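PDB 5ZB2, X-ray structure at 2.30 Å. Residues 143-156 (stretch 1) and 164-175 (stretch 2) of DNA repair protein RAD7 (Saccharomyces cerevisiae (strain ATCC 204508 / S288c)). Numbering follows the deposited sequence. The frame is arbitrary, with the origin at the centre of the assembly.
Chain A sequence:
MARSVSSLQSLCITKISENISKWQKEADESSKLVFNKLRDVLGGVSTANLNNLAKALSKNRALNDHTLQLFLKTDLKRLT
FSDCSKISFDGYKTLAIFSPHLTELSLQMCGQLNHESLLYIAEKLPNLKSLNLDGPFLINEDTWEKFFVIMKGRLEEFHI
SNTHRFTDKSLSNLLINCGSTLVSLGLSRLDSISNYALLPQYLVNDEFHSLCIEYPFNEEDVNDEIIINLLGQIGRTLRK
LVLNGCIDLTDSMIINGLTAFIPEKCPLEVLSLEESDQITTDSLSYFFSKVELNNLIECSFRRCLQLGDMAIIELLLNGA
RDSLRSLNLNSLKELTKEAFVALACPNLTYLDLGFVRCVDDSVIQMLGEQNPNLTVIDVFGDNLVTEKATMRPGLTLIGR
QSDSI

Stretch 1, residues 143-156: TWEKFFVIMKGRLE
Stretch 2 164-175: HRFTDKSLSNLL

Two helices, 143-150 and 168-175, run almost parallel, 5° between their N-to-C directions and 8.8 Å between axes at closest approach. The register is set by CA-CA spacings of 6.0 Å for Trp144-Ser170, 5.6 Å for Glu145-Asn173 and 5.8 Å for Phe148-Leu174. Together the stretches bury 431 Å².

The buried seam is largely apolar. Trp144 (chi1 m, chi2 123°) and Phe148 (chi1 m, chi2 -45°), one helical turn apart, both point toward stretch 2. Phe166, in the loop before the second helix (phi/psi -88/96, chi1 t), starts sideways but brings its ring in, presenting its edge to the Trp144 face; the planes stand at 83°, with Trp144 CD1 3.7 Å from Phe166 CD1. Trp144 NE1 packs 3.6 Å from Phe166 CD1, with no acceptor across the contact. Phe148 CZ meets Phe166 CE1 at 3.8 Å, edge to edge. Leu174 (t, p) covers one face of Phe148, its CB 3.8 Å from the ring centroid, and its CD1 also reaches Leu155 CD2 at 4.1 Å. Phe148 CE2 lies 3.5 Å from the backbone atom Ser170 O, a carbonyl already satisfied within the helix by Leu174 N at 2.9 Å. Asn173 (chi1 m) points toward stretch 1, with Phe148 CB 3.8 Å from Asn173 O.

Several polar groups are satisfied locally or at the margin. Thr167 (chi1 p) caps the second helix: Ser170 N donates a weak 3.4 Å bond to Thr167 OG1, which also accepts from Ser170 OG at 3.2 Å, so the buried serine hydroxyl has its partner within its own stretch. Across the stretches, extended Glu145 (t, t) meets Lys169 (t, t, t, m) in a salt bridge, whose direct bond from Lys169 NZ to Glu145 OE1 is weak at 3.3 Å. One water bridges the pair, donating to Glu145 OE1 at a notably short 2.4 Å and accepting from Lys169 NZ at 2.9 Å. Long, flexible side chains suit this more open border, while rings and leucines fill the interior.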

# COMPACT_ATOMS: atom_id res chain seq x y z
N THR A 143 4.79 -19.51 -0.56
CA THR A 143 5.03 -18.30 0.21
C THR A 143 5.54 -18.63 1.60
O THR A 143 6.46 -17.97 2.11
CB THR A 143 3.76 -17.46 0.29
OG1 THR A 143 3.32 -17.14 -1.04
CG2 THR A 143 4.02 -16.17 1.05
N TRP A 144 4.97 -19.66 2.24
CA TRP A 144 5.47 -20.08 3.55
C TRP A 144 6.96 -20.36 3.49
O TRP A 144 7.72 -19.93 4.37
CB TRP A 144 4.71 -21.32 4.03
CG TRP A 144 3.30 -21.04 4.47
CD1 TRP A 144 2.16 -21.62 3.99
CD2 TRP A 144 2.89 -20.11 5.48
NE1 TRP A 144 1.06 -21.10 4.64
CE2 TRP A 144 1.48 -20.17 5.55
CE3 TRP A 144 3.57 -19.22 6.32
CZ2 TRP A 144 0.75 -19.39 6.43
CZ3 TRP A 144 2.83 -18.44 7.19
CH2 TRP A 144 1.44 -18.53 7.24
N GLU A 145 7.41 -21.07 2.46
CA GLU A 145 8.84 -21.36 2.32
C GLU A 145 9.66 -20.08 2.29
O GLU A 145 10.66 -19.95 3.00
CB GLU A 145 9.09 -22.19 1.06
CG GLU A 145 10.56 -22.54 0.86
CD GLU A 145 10.80 -23.56 -0.24
OE1 GLU A 145 9.83 -23.92 -0.95
OE2 GLU A 145 11.95 -24.01 -0.38
N LYS A 146 9.26 -19.11 1.46
CA LYS A 146 10.00 -17.86 1.38
C LYS A 146 10.05 -17.16 2.73
O LYS A 146 11.09 -16.60 3.11
CB LYS A 146 9.38 -16.93 0.33
CG LYS A 146 9.55 -17.41 -1.09
CD LYS A 146 9.12 -16.34 -2.08
CE LYS A 146 9.14 -16.86 -3.51
NZ LYS A 146 8.12 -17.92 -3.73
N PHE A 147 8.94 -17.18 3.47
CA PHE A 147 8.91 -16.53 4.77
C PHE A 147 9.88 -17.20 5.75
O PHE A 147 10.57 -16.52 6.51
CB PHE A 147 7.48 -16.55 5.32
CG PHE A 147 7.38 -16.19 6.77
CD1 PHE A 147 7.46 -14.87 7.18
CD2 PHE A 147 7.20 -17.17 7.73
CE1 PHE A 147 7.37 -14.54 8.52
CE2 PHE A 147 7.11 -16.84 9.06
CZ PHE A 147 7.19 -15.53 9.46
N PHE A 148 9.95 -18.53 5.73
CA PHE A 148 10.84 -19.23 6.66
C PHE A 148 12.30 -19.06 6.29
O PHE A 148 13.16 -19.00 7.18
CB PHE A 148 10.47 -20.72 6.71
CG PHE A 148 9.10 -20.98 7.26
CD1 PHE A 148 8.66 -20.33 8.40
CD2 PHE A 148 8.24 -21.86 6.63
CE1 PHE A 148 7.40 -20.57 8.91
CE2 PHE A 148 6.98 -22.10 7.14
CZ PHE A 148 6.56 -21.45 8.27
N VAL A 149 12.62 -18.96 5.00
CA VAL A 149 14.00 -18.66 4.60
C VAL A 149 14.42 -17.30 5.17
O VAL A 149 15.51 -17.15 5.73
CB VAL A 149 14.14 -18.70 3.07
CG1 VAL A 149 15.52 -18.19 2.63
CG2 VAL A 149 13.92 -20.11 2.55
N ILE A 150 13.55 -16.30 5.04
CA ILE A 150 13.86 -14.97 5.55
C ILE A 150 14.01 -14.98 7.06
O ILE A 150 14.81 -14.21 7.62
CB ILE A 150 12.77 -13.97 5.10
CG1 ILE A 150 12.80 -13.81 3.58
CG2 ILE A 150 12.97 -12.61 5.78
CD1 ILE A 150 11.66 -13.01 3.02
N MET A 151 13.25 -15.83 7.76
CA MET A 151 13.30 -15.89 9.21
C MET A 151 14.30 -16.92 9.73
O MET A 151 14.37 -17.14 10.94
CB MET A 151 11.90 -16.22 9.77
CG MET A 151 10.84 -15.16 9.50
SD MET A 151 11.23 -13.55 10.21
CE MET A 151 11.17 -13.92 11.96
N LYS A 152 15.07 -17.55 8.84
CA LYS A 152 16.05 -18.55 9.23
C LYS A 152 16.92 -18.05 10.38
O LYS A 152 17.53 -16.98 10.30
CB LYS A 152 16.92 -18.90 8.02
CG LYS A 152 17.96 -19.98 8.27
CD LYS A 152 18.75 -20.26 7.00
CE LYS A 152 19.81 -21.33 7.23
NZ LYS A 152 20.61 -21.60 6.01
N GLY A 153 16.96 -18.83 11.47
CA GLY A 153 17.78 -18.50 12.61
C GLY A 153 17.23 -17.43 13.52
O GLY A 153 17.83 -17.18 14.58
N ARG A 154 16.12 -16.78 13.16
CA ARG A 154 15.53 -15.72 13.96
C ARG A 154 14.25 -16.14 14.67
O ARG A 154 13.92 -15.58 15.72
CB ARG A 154 15.21 -14.51 13.09
CG ARG A 154 16.39 -13.93 12.31
CD ARG A 154 15.90 -13.09 11.14
NE ARG A 154 14.88 -12.12 11.54
CZ ARG A 154 14.08 -11.48 10.70
NH1 ARG A 154 14.17 -11.69 9.39
NH2 ARG A 154 13.18 -10.62 11.17
N LEU A 155 13.52 -17.11 14.12
CA LEU A 155 12.18 -17.45 14.59
C LEU A 155 12.30 -18.44 15.75
O LEU A 155 12.69 -19.59 15.56
CB LEU A 155 11.36 -18.03 13.45
CG LEU A 155 9.85 -18.17 13.67
CD1 LEU A 155 9.21 -16.82 13.94
CD2 LEU A 155 9.23 -18.83 12.45
N GLU A 156 11.95 -17.98 16.96
CA GLU A 156 11.96 -18.82 18.14
C GLU A 156 10.57 -19.35 18.51
O GLU A 156 10.48 -20.34 19.24
CB GLU A 156 12.52 -18.04 19.34
CG GLU A 156 13.96 -17.59 19.16
CD GLU A 156 14.40 -16.59 20.21
OE1 GLU A 156 15.44 -15.93 20.00
OE2 GLU A 156 13.71 -16.44 21.24
N HIS A 164 -5.84 -24.77 5.50
CA HIS A 164 -5.47 -26.03 4.86
C HIS A 164 -4.40 -25.85 3.79
O HIS A 164 -4.02 -26.83 3.14
CB HIS A 164 -6.71 -26.72 4.26
CG HIS A 164 -7.34 -25.99 3.11
ND1 HIS A 164 -6.67 -25.72 1.94
CD2 HIS A 164 -8.59 -25.51 2.94
CE1 HIS A 164 -7.47 -25.08 1.11
NE2 HIS A 164 -8.65 -24.94 1.69
N ARG A 165 -3.88 -24.63 3.62
CA ARG A 165 -2.81 -24.36 2.68
C ARG A 165 -1.43 -24.38 3.34
O ARG A 165 -0.43 -24.18 2.65
CB ARG A 165 -3.03 -23.00 2.00
CG ARG A 165 -4.09 -23.04 0.91
CD ARG A 165 -4.42 -21.66 0.37
NE ARG A 165 -5.40 -21.71 -0.70
CZ ARG A 165 -6.19 -20.70 -1.07
NH1 ARG A 165 -6.12 -19.53 -0.43
NH2 ARG A 165 -7.05 -20.85 -2.06
N PHE A 166 -1.36 -24.62 4.65
CA PHE A 166 -0.10 -24.91 5.33
C PHE A 166 0.13 -26.41 5.24
O PHE A 166 -0.38 -27.19 6.05
CB PHE A 166 -0.14 -24.43 6.78
CG PHE A 166 1.20 -24.42 7.44
CD1 PHE A 166 2.11 -23.41 7.19
CD2 PHE A 166 1.56 -25.43 8.33
CE1 PHE A 166 3.36 -23.40 7.80
CE2 PHE A 166 2.80 -25.42 8.95
CZ PHE A 166 3.70 -24.41 8.68
N THR A 167 0.90 -26.83 4.24
CA THR A 167 1.02 -28.23 3.88
C THR A 167 2.21 -28.88 4.59
O THR A 167 2.99 -28.23 5.27
CB THR A 167 1.18 -28.37 2.37
OG1 THR A 167 2.44 -27.80 1.98
CG2 THR A 167 0.05 -27.64 1.65
N ASP A 168 2.33 -30.20 4.41
CA ASP A 168 3.49 -30.91 4.92
C ASP A 168 4.79 -30.31 4.40
O ASP A 168 5.77 -30.19 5.14
CB ASP A 168 3.39 -32.40 4.55
CG ASP A 168 2.42 -33.15 5.44
OD1 ASP A 168 2.38 -32.87 6.66
OD2 ASP A 168 1.69 -34.03 4.93
N LYS A 169 4.80 -29.90 3.13
CA LYS A 169 5.98 -29.23 2.58
C LYS A 169 6.30 -27.97 3.38
O LYS A 169 7.48 -27.69 3.66
CB LYS A 169 5.75 -28.89 1.11
CG LYS A 169 7.00 -28.43 0.38
CD LYS A 169 6.70 -28.08 -1.08
CE LYS A 169 7.97 -28.08 -1.93
NZ LYS A 169 9.00 -27.13 -1.42
N SER A 170 5.28 -27.20 3.74
CA SER A 170 5.51 -25.97 4.50
C SER A 170 6.06 -26.27 5.88
O SER A 170 6.93 -25.55 6.38
CB SER A 170 4.20 -25.18 4.62
OG SER A 170 3.55 -25.10 3.36
N LEU A 171 5.55 -27.33 6.53
CA LEU A 171 6.09 -27.75 7.81
C LEU A 171 7.56 -28.14 7.69
O LEU A 171 8.38 -27.78 8.55
CB LEU A 171 5.28 -28.92 8.36
CG LEU A 171 5.77 -29.54 9.67
CD1 LEU A 171 5.70 -28.52 10.80
CD2 LEU A 171 4.96 -30.77 10.01
N SER A 172 7.92 -28.88 6.64
CA SER A 172 9.32 -29.25 6.43
C SER A 172 10.20 -28.01 6.29
O SER A 172 11.29 -27.95 6.86
CB SER A 172 9.45 -30.14 5.20
OG SER A 172 8.82 -31.39 5.40
N ASN A 173 9.74 -27.01 5.53
CA ASN A 173 10.54 -25.80 5.36
C ASN A 173 10.64 -25.00 6.66
O ASN A 173 11.65 -24.35 6.90
CB ASN A 173 9.95 -24.92 4.25
CG ASN A 173 10.00 -25.60 2.90
OD1 ASN A 173 8.99 -25.67 2.19
ND2 ASN A 173 11.18 -26.09 2.52
N LEU A 174 9.60 -25.05 7.50
CA LEU A 174 9.71 -24.44 8.83
C LEU A 174 10.80 -25.13 9.64
O LEU A 174 11.65 -24.47 10.25
CB LEU A 174 8.37 -24.53 9.56
CG LEU A 174 8.43 -24.21 11.06
CD1 LEU A 174 8.94 -22.79 11.28
CD2 LEU A 174 7.08 -24.40 11.72
N LEU A 175 10.78 -26.46 9.67
CA LEU A 175 11.72 -27.20 10.50
C LEU A 175 13.13 -27.12 9.93
O LEU A 175 14.09 -26.91 10.68
CB LEU A 175 11.27 -28.65 10.62
CG LEU A 175 9.93 -28.86 11.32
CD1 LEU A 175 9.52 -30.32 11.28
CD2 LEU A 175 9.99 -28.35 12.75
O HOH W 1 7.51 -24.68 -1.04